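Side-chain contacts in thiamin pyrophosphokinase (Geobacillus thermodenitrificans, PDB 3K94), which probably catalyses the transfer of a pyrophosphate group from ATP to thiamine, yielding thiamine diphosphate: residues His4-Gly9 / Pro15-Tyr20; Gly9-Leu14 / Gly33-Leu38; Thr79-Ala84 / Phe110-Leu115; Gly100-Gly103 / His108-Gly111; Val152-Val157 / Thr167-Pro172. All coordinates share one frame; numbering follows the deposited sequence.

Contact 1: His4-Gly9 / Pro15-Tyr20; sequences HIVGGG and PDLRFY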
# COMPACT_ATOMS: atom_id res chain seq x y z
N HIS B 4 12.50 -5.51 -16.29
CA HIS B 4 12.38 -5.67 -14.84
C HIS B 4 13.19 -4.61 -14.11
O HIS B 4 14.42 -4.62 -14.14
CB HIS B 4 12.83 -7.07 -14.44
CG HIS B 4 11.84 -8.13 -14.78
ND1 HIS B 4 12.10 -9.47 -14.64
CD2 HIS B 4 10.57 -8.04 -15.25
CE1 HIS B 4 11.03 -10.17 -14.99
NE2 HIS B 4 10.09 -9.32 -15.37
N ILE B 5 12.48 -3.69 -13.45
CA ILE B 5 13.11 -2.62 -12.71
C ILE B 5 13.16 -2.96 -11.22
O ILE B 5 12.15 -3.30 -10.63
CB ILE B 5 12.36 -1.29 -12.90
CG1 ILE B 5 12.23 -0.98 -14.40
CG2 ILE B 5 13.05 -0.18 -12.15
CD1 ILE B 5 11.42 0.26 -14.74
N VAL B 6 14.34 -2.87 -10.63
CA VAL B 6 14.51 -3.20 -9.22
C VAL B 6 14.93 -1.95 -8.46
O VAL B 6 16.03 -1.42 -8.65
CB VAL B 6 15.56 -4.31 -9.03
CG1 VAL B 6 15.70 -4.67 -7.57
CG2 VAL B 6 15.19 -5.54 -9.86
N GLY B 7 14.01 -1.48 -7.62
CA GLY B 7 14.21 -0.29 -6.80
C GLY B 7 14.71 -0.63 -5.40
O GLY B 7 15.02 -1.79 -5.11
N GLY B 8 14.78 0.38 -4.54
CA GLY B 8 15.52 0.24 -3.29
C GLY B 8 14.70 0.09 -2.02
O GLY B 8 15.20 0.42 -0.94
N GLY B 9 13.48 -0.42 -2.13
CA GLY B 9 12.66 -0.70 -0.95
C GLY B 9 13.26 -1.78 -0.05
O GLY B 9 14.26 -2.40 -0.40
N PRO B 15 10.95 -10.73 -4.12
CA PRO B 15 10.99 -12.16 -4.43
C PRO B 15 12.43 -12.57 -4.76
O PRO B 15 13.30 -11.70 -4.89
CB PRO B 15 10.15 -12.28 -5.71
CG PRO B 15 9.74 -10.90 -6.11
CD PRO B 15 10.47 -9.91 -5.24
N ASP B 16 12.66 -13.87 -4.89
CA ASP B 16 13.92 -14.37 -5.43
C ASP B 16 13.95 -14.04 -6.93
O ASP B 16 13.17 -14.60 -7.71
CB ASP B 16 14.04 -15.89 -5.19
CG ASP B 16 15.30 -16.50 -5.82
OD1 ASP B 16 16.11 -15.77 -6.42
OD2 ASP B 16 15.47 -17.73 -5.69
N LEU B 17 14.83 -13.14 -7.32
CA LEU B 17 14.85 -12.63 -8.69
C LEU B 17 15.24 -13.68 -9.72
O LEU B 17 14.94 -13.54 -10.92
CB LEU B 17 15.78 -11.42 -8.79
CG LEU B 17 15.37 -10.21 -7.94
CD1 LEU B 17 16.30 -9.04 -8.25
CD2 LEU B 17 13.91 -9.85 -8.18
N ARG B 18 15.90 -14.74 -9.27
CA ARG B 18 16.27 -15.81 -10.19
C ARG B 18 15.03 -16.37 -10.87
O ARG B 18 15.10 -16.85 -11.99
CB ARG B 18 17.01 -16.92 -9.46
CG ARG B 18 18.37 -16.49 -8.92
CD ARG B 18 18.97 -17.61 -8.10
NE ARG B 18 17.93 -18.42 -7.49
CZ ARG B 18 18.13 -19.28 -6.50
NH1 ARG B 18 19.35 -19.44 -6.00
NH2 ARG B 18 17.11 -19.98 -6.01
N PHE B 19 13.90 -16.29 -10.19
CA PHE B 19 12.69 -16.87 -10.77
C PHE B 19 12.00 -15.90 -11.72
O PHE B 19 11.05 -16.26 -12.41
CB PHE B 19 11.75 -17.39 -9.69
CG PHE B 19 12.30 -18.59 -8.96
CD1 PHE B 19 12.48 -19.79 -9.63
CD2 PHE B 19 12.67 -18.50 -7.63
CE1 PHE B 19 13.01 -20.89 -8.97
CE2 PHE B 19 13.19 -19.60 -6.97
CZ PHE B 19 13.37 -20.80 -7.64
N TYR B 20 12.51 -14.67 -11.77
CA TYR B 20 12.00 -13.68 -12.70
C TYR B 20 13.00 -13.38 -13.81
O TYR B 20 12.84 -12.42 -14.56
CB TYR B 20 11.61 -12.39 -11.96
CG TYR B 20 10.35 -12.56 -11.14
CD1 TYR B 20 9.10 -12.32 -11.69
CD2 TYR B 20 10.42 -13.01 -9.83
CE1 TYR B 20 7.94 -12.50 -10.93
CE2 TYR B 20 9.27 -13.21 -9.08
CZ TYR B 20 8.04 -12.94 -9.63
OH TYR B 20 6.91 -13.13 -8.87
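The imidazole of His-4 meets the backbone carbonyl of Tyr-20 at its ring edge, with His-4 CE1 2.9 Å from Tyr-20 O and His-4 ND1 3.0 Å from the same oxygen. The His-4 and Tyr-20 side chains cross at about a right angle, and His-4 CE1 also comes to 3.8 Å from Tyr-20 CB. Two residues along the strand, two branched side chains meet tip to tip: Val-6 CG2 lies 4.0 Å from Leu-17 CD1. With Leu-17 CG anti to the carbonyl carbon (chi1 -63°) and CD1 carried on by an extended chi2, the methyl reaches Val-6.

An Asx turn and a salt bridge lie at the start of the 3-10 segment 17-19 that carries Leu-17. Asp-16 OD1 accepts from Arg-18 N at 3.0 Å from above the carboxylate plane, while Asp-16 OD2 pairs with Arg-18 NH2 at 2.8 Å. On the far side of the imidazole, His-4 NE2 is hydrogen-bonded to Arg-97.

Strand 4-6 runs between strands 28-30 and 97-99. Phe-99 meets both His-4 and Tyr-20 edge-to-face, Trp-27 borders Val-6 and Leu-17, and helix 80-88 covers Ile-5.

Contact 2: Gly9-Leu14 / Gly33-Leu38; sequences GPRELL and GTMTLL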
# COMPACT_ATOMS: atom_id res chain seq x y z
N GLY B 9 13.48 -0.42 -2.13
CA GLY B 9 12.66 -0.70 -0.95
C GLY B 9 13.26 -1.78 -0.05
O GLY B 9 14.26 -2.40 -0.40
N PRO B 10 12.64 -2.00 1.12
CA PRO B 10 13.14 -3.03 2.04
C PRO B 10 13.41 -4.32 1.28
O PRO B 10 12.58 -4.74 0.46
CB PRO B 10 11.97 -3.22 3.02
CG PRO B 10 11.30 -1.85 3.05
CD PRO B 10 11.46 -1.29 1.64
N ARG B 11 14.55 -4.95 1.55
CA ARG B 11 15.02 -6.05 0.71
C ARG B 11 14.36 -7.38 1.02
O ARG B 11 14.31 -8.26 0.17
CB ARG B 11 16.54 -6.18 0.80
CG ARG B 11 17.22 -5.04 0.06
CD ARG B 11 18.73 -5.08 0.10
NE ARG B 11 19.25 -4.04 -0.79
CZ ARG B 11 20.48 -3.53 -0.72
NH1 ARG B 11 21.33 -3.95 0.20
NH2 ARG B 11 20.84 -2.59 -1.58
N GLU B 12 13.86 -7.53 2.23
CA GLU B 12 13.21 -8.77 2.60
C GLU B 12 11.86 -8.93 1.87
O GLU B 12 11.31 -10.03 1.82
CB GLU B 12 13.03 -8.87 4.13
CG GLU B 12 11.96 -7.96 4.73
CD GLU B 12 12.43 -6.53 5.00
OE1 GLU B 12 13.55 -6.14 4.59
OE2 GLU B 12 11.64 -5.78 5.63
N LEU B 13 11.37 -7.85 1.28
CA LEU B 13 10.12 -7.90 0.51
C LEU B 13 10.30 -8.38 -0.93
O LEU B 13 9.32 -8.71 -1.61
CB LEU B 13 9.43 -6.53 0.53
CG LEU B 13 9.10 -5.95 1.90
CD1 LEU B 13 8.30 -4.67 1.75
CD2 LEU B 13 8.34 -6.97 2.78
N LEU B 14 11.54 -8.41 -1.42
CA LEU B 14 11.79 -8.84 -2.80
C LEU B 14 11.53 -10.34 -2.98
O LEU B 14 11.86 -11.12 -2.11
CB LEU B 14 13.25 -8.58 -3.19
CG LEU B 14 13.81 -7.16 -3.15
CD1 LEU B 14 15.32 -7.19 -3.41
CD2 LEU B 14 13.12 -6.27 -4.15
N GLY B 33 18.62 -0.65 -5.46
CA GLY B 33 18.18 -1.81 -6.21
C GLY B 33 19.28 -2.37 -7.11
O GLY B 33 19.30 -3.55 -7.43
N THR B 34 20.20 -1.51 -7.53
CA THR B 34 21.31 -1.93 -8.38
C THR B 34 22.22 -2.94 -7.68
O THR B 34 22.72 -3.86 -8.33
CB THR B 34 22.14 -0.72 -8.87
OG1 THR B 34 21.36 0.05 -9.78
CG2 THR B 34 23.42 -1.18 -9.56
N MSE B 35 22.43 -2.77 -6.38
CA MSE B 35 23.23 -3.71 -5.60
C MSE B 35 22.59 -5.11 -5.58
O MSE B 35 23.29 -6.13 -5.62
CB MSE B 35 23.44 -3.22 -4.16
CG MSE B 35 24.13 -1.90 -4.02
SE MSE B 35 25.72 -1.83 -5.19
CE MSE B 35 26.73 -3.35 -4.43
N THR B 36 21.26 -5.16 -5.49
CA THR B 36 20.54 -6.44 -5.54
C THR B 36 20.83 -7.17 -6.85
O THR B 36 21.10 -8.38 -6.85
CB THR B 36 19.03 -6.25 -5.38
OG1 THR B 36 18.77 -5.59 -4.14
CG2 THR B 36 18.29 -7.60 -5.42
N LEU B 37 20.80 -6.44 -7.96
CA LEU B 37 21.16 -6.99 -9.26
C LEU B 37 22.59 -7.54 -9.27
O LEU B 37 22.82 -8.65 -9.74
CB LEU B 37 20.98 -5.95 -10.37
CG LEU B 37 19.56 -5.40 -10.53
CD1 LEU B 37 19.51 -4.25 -11.54
CD2 LEU B 37 18.60 -6.51 -10.95
N LEU B 38 23.54 -6.75 -8.76
CA LEU B 38 24.94 -7.18 -8.74
C LEU B 38 25.06 -8.49 -7.98
O LEU B 38 25.79 -9.39 -8.38
CB LEU B 38 25.82 -6.12 -8.07
CG LEU B 38 27.34 -6.07 -8.31
CD1 LEU B 38 28.07 -5.64 -7.05
CD2 LEU B 38 27.91 -7.38 -8.83
O HOH W 1 18.10 -3.40 -3.01
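Arg-11 and Thr-36 are joined through a water. Arg-11 NE donates to water 1 at 2.6 Å, and the water lies at the guanidinium edge, in its plane; Thr-36 OG1 is hydrogen-bonded to the same water, also at 2.6 Å. The direct gap of 3.7 Å between Arg-11 NE and Thr-36 OG1 is spanned by the single water. Arg-11 covers the distance because its chain is fully extended from CG to NE (chi2 180°, chi3 172°), sliding past Thr-36 in the opposite direction. Beyond the segments, Arg-11 NH2 is hydrogen-bonded to Arg-32 O, so two polar contacts fix the guanidinium.

The methyl contact is that of Leu-14 CD1 with Thr-36 CG2, tip to tip at 3.6 Å. Separately, Arg-11 NH2 rests obliquely in van der Waals contact, 3.7 Å from CB of selenomethionine Met-35, whose bent chain carries its selenium away toward helix 56-65.

The loop that follows strand 4-6 is in this way tied to the first turn of helix 33-40, which starts just after the adjacent parallel strand 28-30. Such a position, at the C-terminal edge of a parallel sheet, is where alpha/beta proteins commonly bind their ligands.

Contact 3: Thr79-Ala84 / Phe110-Leu115; sequences TDMEIA and FGNVEL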
# COMPACT_ATOMS: atom_id res chain seq x y z
N THR B 79 11.02 11.01 -8.63
CA THR B 79 11.70 9.92 -7.95
C THR B 79 12.52 9.14 -8.97
O THR B 79 12.31 9.25 -10.18
CB THR B 79 10.72 8.96 -7.25
OG1 THR B 79 9.90 8.31 -8.23
CG2 THR B 79 9.82 9.71 -6.27
N ASP B 80 13.46 8.34 -8.48
CA ASP B 80 14.29 7.53 -9.35
C ASP B 80 13.49 6.44 -10.07
O ASP B 80 13.81 6.08 -11.20
CB ASP B 80 15.45 6.93 -8.55
CG ASP B 80 16.33 8.01 -7.94
OD1 ASP B 80 16.43 9.09 -8.55
OD2 ASP B 80 16.92 7.78 -6.86
N MSE B 81 12.47 5.92 -9.40
CA MSE B 81 11.61 4.92 -10.01
C MSE B 81 10.85 5.55 -11.18
O MSE B 81 10.66 4.93 -12.23
CB MSE B 81 10.62 4.39 -8.98
CG MSE B 81 9.70 3.31 -9.51
SE MSE B 81 10.70 1.68 -9.90
CE MSE B 81 11.16 1.08 -8.11
N GLU B 82 10.42 6.79 -10.99
CA GLU B 82 9.67 7.51 -12.01
C GLU B 82 10.51 7.72 -13.26
O GLU B 82 10.07 7.40 -14.37
CB GLU B 82 9.19 8.87 -11.48
CG GLU B 82 8.60 9.74 -12.58
CD GLU B 82 7.88 10.96 -12.04
OE1 GLU B 82 8.22 11.40 -10.93
OE2 GLU B 82 6.98 11.47 -12.74
N ILE B 83 11.72 8.25 -13.11
CA ILE B 83 12.55 8.44 -14.29
C ILE B 83 12.85 7.11 -14.95
O ILE B 83 12.83 7.01 -16.19
CB ILE B 83 13.84 9.28 -14.04
CG1 ILE B 83 14.71 8.67 -12.95
CG2 ILE B 83 13.48 10.71 -13.68
CD1 ILE B 83 15.88 9.57 -12.56
N ALA B 84 13.08 6.07 -14.14
CA ALA B 84 13.30 4.73 -14.70
C ALA B 84 12.09 4.27 -15.51
O ALA B 84 12.21 3.81 -16.64
CB ALA B 84 13.66 3.71 -13.61
N PHE B 110 2.51 4.46 -2.62
CA PHE B 110 1.35 5.15 -3.18
C PHE B 110 1.75 6.01 -4.36
O PHE B 110 1.02 6.10 -5.33
CB PHE B 110 0.60 5.94 -2.11
CG PHE B 110 -0.29 5.06 -1.26
CD1 PHE B 110 -1.55 4.70 -1.71
CD2 PHE B 110 0.16 4.56 -0.06
CE1 PHE B 110 -2.35 3.88 -0.94
CE2 PHE B 110 -0.65 3.74 0.71
CZ PHE B 110 -1.89 3.40 0.27
N GLY B 111 2.93 6.61 -4.28
CA GLY B 111 3.48 7.35 -5.40
C GLY B 111 3.70 6.42 -6.58
O GLY B 111 3.36 6.76 -7.71
N ASN B 112 4.25 5.24 -6.30
CA ASN B 112 4.43 4.23 -7.33
C ASN B 112 3.13 3.77 -7.99
O ASN B 112 3.10 3.56 -9.20
CB ASN B 112 5.22 3.05 -6.79
CG ASN B 112 6.68 3.40 -6.60
OD1 ASN B 112 7.18 4.26 -7.31
ND2 ASN B 112 7.35 2.76 -5.65
N VAL B 113 2.06 3.62 -7.21
CA VAL B 113 0.74 3.29 -7.76
C VAL B 113 0.23 4.42 -8.67
O VAL B 113 -0.38 4.16 -9.71
CB VAL B 113 -0.30 3.00 -6.64
CG1 VAL B 113 -1.69 2.87 -7.23
CG2 VAL B 113 0.05 1.71 -5.89
N GLU B 114 0.48 5.67 -8.29
CA GLU B 114 0.12 6.81 -9.14
C GLU B 114 0.84 6.76 -10.50
O GLU B 114 0.28 7.17 -11.52
CB GLU B 114 0.36 8.14 -8.43
CG GLU B 114 -0.53 8.33 -7.19
CD GLU B 114 -2.02 8.29 -7.52
OE1 GLU B 114 -2.45 8.98 -8.47
OE2 GLU B 114 -2.77 7.57 -6.82
N LEU B 115 2.07 6.26 -10.51
CA LEU B 115 2.81 6.03 -11.76
C LEU B 115 2.11 4.99 -12.63
O LEU B 115 1.95 5.18 -13.83
CB LEU B 115 4.24 5.58 -11.47
CG LEU B 115 5.24 6.66 -11.07
CD1 LEU B 115 6.51 6.03 -10.52
CD2 LEU B 115 5.56 7.52 -12.27
O HOH W 2 7.99 6.81 -7.28
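Thr-79, at the N-cap of helix 80-88, reaches Asn-112 through a water. Its OG1 accepts from Glu-82 N at 3.2 Å (N-H...O angle 151°), a capping bond, and is also hydrogen-bonded to water 2 at 2.6 Å. That water donates to Asn-112 OD1 at 2.7 Å, so the cap of one helix is coupled to the side of the other.

Met-81, a selenomethionine, follows with CG anti to the backbone N (chi1 -178°), a setting that lays its methylene chain across the amide of Asn-112. The two side chains cross at about a right angle, Met-81 CG standing 3.5 Å from Asn-112 OD1. The far end of this amide, Asn-112 ND2, is hydrogen-bonded to Ala-101 O, so both ends are held and the rotation of the group is defined.

Glu-82 contributes its aliphatic part. Its extended chain passes across Leu-115 at about a right angle, with Glu-82 CG 3.8 Å from Leu-115 CD2, while the other methyl, Leu-115 CD1, lies 3.8 Å from Glu-82 CA. Leu-184 of the second subunit packs on both side chains.

The short helix axes are 10.5 Å apart at closest approach and nearly parallel, crossing at -17°. This is the side-by-side helix layer of an alpha/beta fold, here bordering the dimer interface.

Contact 4: Gly100-Gly103 / His108-Gly111; sequences GATG and HLFG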
# COMPACT_ATOMS: atom_id res chain seq x y z
N GLY B 100 11.01 -4.12 -5.52
CA GLY B 100 11.53 -3.20 -4.53
C GLY B 100 10.75 -1.89 -4.49
O GLY B 100 11.29 -0.85 -4.12
N ALA B 101 9.48 -1.94 -4.87
CA ALA B 101 8.68 -0.72 -4.90
C ALA B 101 7.63 -0.68 -3.77
O ALA B 101 6.80 0.22 -3.74
CB ALA B 101 8.01 -0.57 -6.28
N THR B 102 7.69 -1.64 -2.85
CA THR B 102 6.76 -1.70 -1.73
C THR B 102 7.49 -1.69 -0.39
O THR B 102 8.70 -1.90 -0.32
CB THR B 102 5.86 -2.97 -1.77
OG1 THR B 102 6.66 -4.14 -1.58
CG2 THR B 102 5.08 -3.07 -3.07
N GLY B 103 6.73 -1.48 0.68
CA GLY B 103 7.29 -1.52 2.02
C GLY B 103 7.88 -0.20 2.50
O GLY B 103 8.12 0.71 1.71
N HIS B 108 5.95 6.13 -0.67
CA HIS B 108 6.65 5.52 -1.81
C HIS B 108 5.77 4.55 -2.61
O HIS B 108 5.67 4.65 -3.84
CB HIS B 108 7.95 4.82 -1.36
CG HIS B 108 8.99 5.77 -0.85
ND1 HIS B 108 10.07 5.36 -0.10
CD2 HIS B 108 9.10 7.12 -0.97
CE1 HIS B 108 10.81 6.41 0.22
NE2 HIS B 108 10.24 7.49 -0.30
N LEU B 109 5.11 3.63 -1.91
CA LEU B 109 4.19 2.71 -2.57
C LEU B 109 3.06 3.47 -3.28
O LEU B 109 2.70 3.17 -4.42
CB LEU B 109 3.59 1.71 -1.58
CG LEU B 109 2.39 0.92 -2.14
CD1 LEU B 109 2.78 0.01 -3.28
CD2 LEU B 109 1.70 0.12 -1.04
N PHE B 110 2.51 4.46 -2.62
CA PHE B 110 1.35 5.15 -3.18
C PHE B 110 1.75 6.01 -4.36
O PHE B 110 1.02 6.10 -5.33
CB PHE B 110 0.60 5.94 -2.11
CG PHE B 110 -0.29 5.06 -1.26
CD1 PHE B 110 -1.55 4.70 -1.71
CD2 PHE B 110 0.16 4.56 -0.06
CE1 PHE B 110 -2.35 3.88 -0.94
CE2 PHE B 110 -0.65 3.74 0.71
CZ PHE B 110 -1.89 3.40 0.27
N GLY B 111 2.93 6.61 -4.28
CA GLY B 111 3.48 7.35 -5.40
C GLY B 111 3.70 6.42 -6.58
O GLY B 111 3.36 6.76 -7.71
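The turn leading from strand 97-99 into helix 106-118 folds back so that Thr-102 lies against Leu-109; the turn lies within the beta-alpha-beta unit formed by strand 97-99, helix 106-118 and the parallel strand 125-128. The contact is made by methyl groups: Thr-102 CG2 sits 3.8 Å from Leu-109 CD1, the two side chains lying side by side and pointing the same way. The backbones are close as well, the CA atoms of Thr-102 and Leu-109 being 5.2 Å apart.

Torsions separate the two branches of Thr-102. OG1 stands between the backbone N and the carbonyl carbon (chi1 66°), with CG2 beside the N, so the methyl faces the leucine while the hydroxyl is hydrogen-bonded to Asp-128 OD2 at the end of the next strand. Thr-102 thus touches the helix and the second strand of the unit.

Gly-103, the next residue, adopts backbone angles at which a CB would press on the preceding carbonyl oxygen, so the position calls for glycine. The second subunit also packs here: its Leu-106 on Thr-102 and its Leu-109 on Leu-109.

The carbonyl oxygen of Ala-101 adds a backbone contact, lying 3.8 Å from Leu-109 CA and 4.1 Å from both Leu-109 CB and Leu-109 CD1.

Contact 5: Val152-Val157 / Thr167-Pro172; sequences VSYIPV and TGFKYP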
# COMPACT_ATOMS: atom_id res chain seq x y z
N VAL B 152 -7.50 -12.90 -5.04
CA VAL B 152 -7.66 -11.84 -6.03
C VAL B 152 -8.60 -10.77 -5.47
O VAL B 152 -9.66 -11.08 -4.93
CB VAL B 152 -8.23 -12.38 -7.37
CG1 VAL B 152 -8.25 -11.27 -8.43
CG2 VAL B 152 -7.40 -13.56 -7.86
N SER B 153 -8.20 -9.51 -5.60
CA SER B 153 -9.05 -8.42 -5.15
C SER B 153 -9.16 -7.37 -6.24
O SER B 153 -8.18 -7.08 -6.94
CB SER B 153 -8.51 -7.78 -3.87
OG SER B 153 -8.24 -8.78 -2.91
N TYR B 154 -10.36 -6.83 -6.40
CA TYR B 154 -10.60 -5.75 -7.34
C TYR B 154 -11.05 -4.52 -6.58
O TYR B 154 -11.96 -4.60 -5.74
CB TYR B 154 -11.65 -6.14 -8.37
CG TYR B 154 -11.18 -7.25 -9.27
CD1 TYR B 154 -10.31 -6.99 -10.32
CD2 TYR B 154 -11.58 -8.57 -9.06
CE1 TYR B 154 -9.87 -8.00 -11.14
CE2 TYR B 154 -11.15 -9.58 -9.88
CZ TYR B 154 -10.28 -9.29 -10.92
OH TYR B 154 -9.84 -10.30 -11.74
N ILE B 155 -10.40 -3.40 -6.87
CA ILE B 155 -10.73 -2.13 -6.26
C ILE B 155 -10.91 -1.07 -7.34
O ILE B 155 -10.02 -0.87 -8.16
CB ILE B 155 -9.65 -1.69 -5.28
CG1 ILE B 155 -9.53 -2.71 -4.16
CG2 ILE B 155 -9.97 -0.31 -4.70
CD1 ILE B 155 -8.41 -2.41 -3.18
N PRO B 156 -12.07 -0.39 -7.34
CA PRO B 156 -12.32 0.68 -8.31
C PRO B 156 -11.45 1.90 -8.01
O PRO B 156 -11.37 2.32 -6.87
CB PRO B 156 -13.79 1.03 -8.06
CG PRO B 156 -13.98 0.75 -6.62
CD PRO B 156 -13.15 -0.49 -6.34
N VAL B 157 -10.77 2.43 -9.02
CA VAL B 157 -9.97 3.63 -8.86
C VAL B 157 -10.81 4.86 -9.24
O VAL B 157 -10.80 5.88 -8.54
CB VAL B 157 -8.70 3.57 -9.73
CG1 VAL B 157 -7.98 4.90 -9.73
CG2 VAL B 157 -7.78 2.45 -9.25
N THR B 167 -15.31 -14.28 -15.34
CA THR B 167 -15.49 -15.70 -15.68
C THR B 167 -14.37 -16.52 -15.02
O THR B 167 -13.23 -16.06 -14.95
CB THR B 167 -15.54 -15.96 -17.22
OG1 THR B 167 -14.24 -15.79 -17.80
CG2 THR B 167 -16.56 -15.02 -17.93
N GLY B 168 -14.71 -17.70 -14.50
CA GLY B 168 -13.71 -18.60 -13.94
C GLY B 168 -13.43 -18.49 -12.44
O GLY B 168 -12.53 -19.17 -11.92
N PHE B 169 -14.19 -17.66 -11.75
CA PHE B 169 -13.97 -17.40 -10.33
C PHE B 169 -15.00 -18.08 -9.43
O PHE B 169 -16.08 -18.46 -9.88
CB PHE B 169 -13.99 -15.90 -10.04
CG PHE B 169 -12.82 -15.16 -10.63
CD1 PHE B 169 -12.81 -14.81 -11.98
CD2 PHE B 169 -11.75 -14.80 -9.83
CE1 PHE B 169 -11.72 -14.13 -12.52
CE2 PHE B 169 -10.67 -14.13 -10.36
CZ PHE B 169 -10.65 -13.79 -11.71
N LYS B 170 -14.64 -18.20 -8.15
CA LYS B 170 -15.50 -18.76 -7.12
C LYS B 170 -16.85 -18.05 -7.06
O LYS B 170 -17.89 -18.71 -7.09
CB LYS B 170 -14.78 -18.68 -5.78
CG LYS B 170 -15.57 -19.18 -4.57
CD LYS B 170 -14.71 -19.03 -3.30
CE LYS B 170 -15.43 -19.51 -2.05
NZ LYS B 170 -14.62 -19.29 -0.82
N TYR B 171 -16.84 -16.73 -6.97
CA TYR B 171 -18.07 -15.95 -6.94
C TYR B 171 -18.26 -15.29 -8.29
O TYR B 171 -17.39 -14.55 -8.74
CB TYR B 171 -18.02 -14.88 -5.84
CG TYR B 171 -17.47 -15.37 -4.53
CD1 TYR B 171 -18.15 -16.32 -3.77
CD2 TYR B 171 -16.27 -14.88 -4.03
CE1 TYR B 171 -17.65 -16.77 -2.56
CE2 TYR B 171 -15.76 -15.31 -2.81
CZ TYR B 171 -16.46 -16.26 -2.08
OH TYR B 171 -15.95 -16.71 -0.87
N PRO B 172 -19.40 -15.52 -8.93
CA PRO B 172 -19.57 -15.01 -10.29
C PRO B 172 -20.09 -13.58 -10.28
O PRO B 172 -20.86 -13.18 -9.40
CB PRO B 172 -20.64 -15.94 -10.86
CG PRO B 172 -21.43 -16.44 -9.62
CD PRO B 172 -20.67 -16.01 -8.38
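Beside Phe-169, which meets Tyr-154 and Val-152 across the contact, Lys-170 NZ donates a hydrogen bond to Tyr-171 OH at 2.9 Å. The lysine chain is fully extended and runs along the tyrosine, with Lys-170 CG 3.7 Å above one face of the Tyr-171 ring, offset toward its rim. This pair belongs to the outer surface of the loop; Phe-169 points inward, into the beta-sandwich of the vitamin B1 binding domain.

Strand 151-156 lies between strands 204-209 and 187-188, and its residues Val-152 and Tyr-154, two apart, direct their side chains to the same side of the sheet. There Tyr-154 meets Phe-164 edge-to-face and also touches the ring of Phe-197, on a strand of the facing three-stranded sheet. Phe-169 adds to this aromatic cluster from the loop after strand 165-167, entering with CG anti to the carbonyl carbon (chi1 -69°). The preceding Gly-168 has a positive phi (92°) that turns the chain where the strand stops.

Val-152 approaches Phe-169 at the ring edge, near its plane, Val-152 CG2 being 4.2 Å from Phe-169 CE2, and the side chains cross at about a right angle. Tyr-154 comes from the opposite direction to Phe-169. Its buried hydroxyl has no polar partner in the model and lies obliquely against the phenylalanine ring, with Tyr-154 OH 3.6 Å from Phe-169 CZ.

Overall arrangement
From the N terminus, contact 1 closes the loop after strand 4-6 back onto that strand, and contact 2 joins the same loop to helix 33-40. The two cross along the chain, share Gly-9 and touch through Val-6, Leu-17, Thr-36 and Leu-37. Contact 3 then pairs helices 80-88 and 106-118; contact 4, a short return from the loop after strand 97-99, falls within its span and ends on the same helix. Gly-100 links contact 4 to Gly-9, and Met-81 reaches Ile-5, so these four form one continuous alpha/beta body. Contact 5 closes in the beta-sandwich, opposite contact 1 across the chain's centre (centres about 27 Å apart), yet strand 151-156 shares a sheet with strand 4-6.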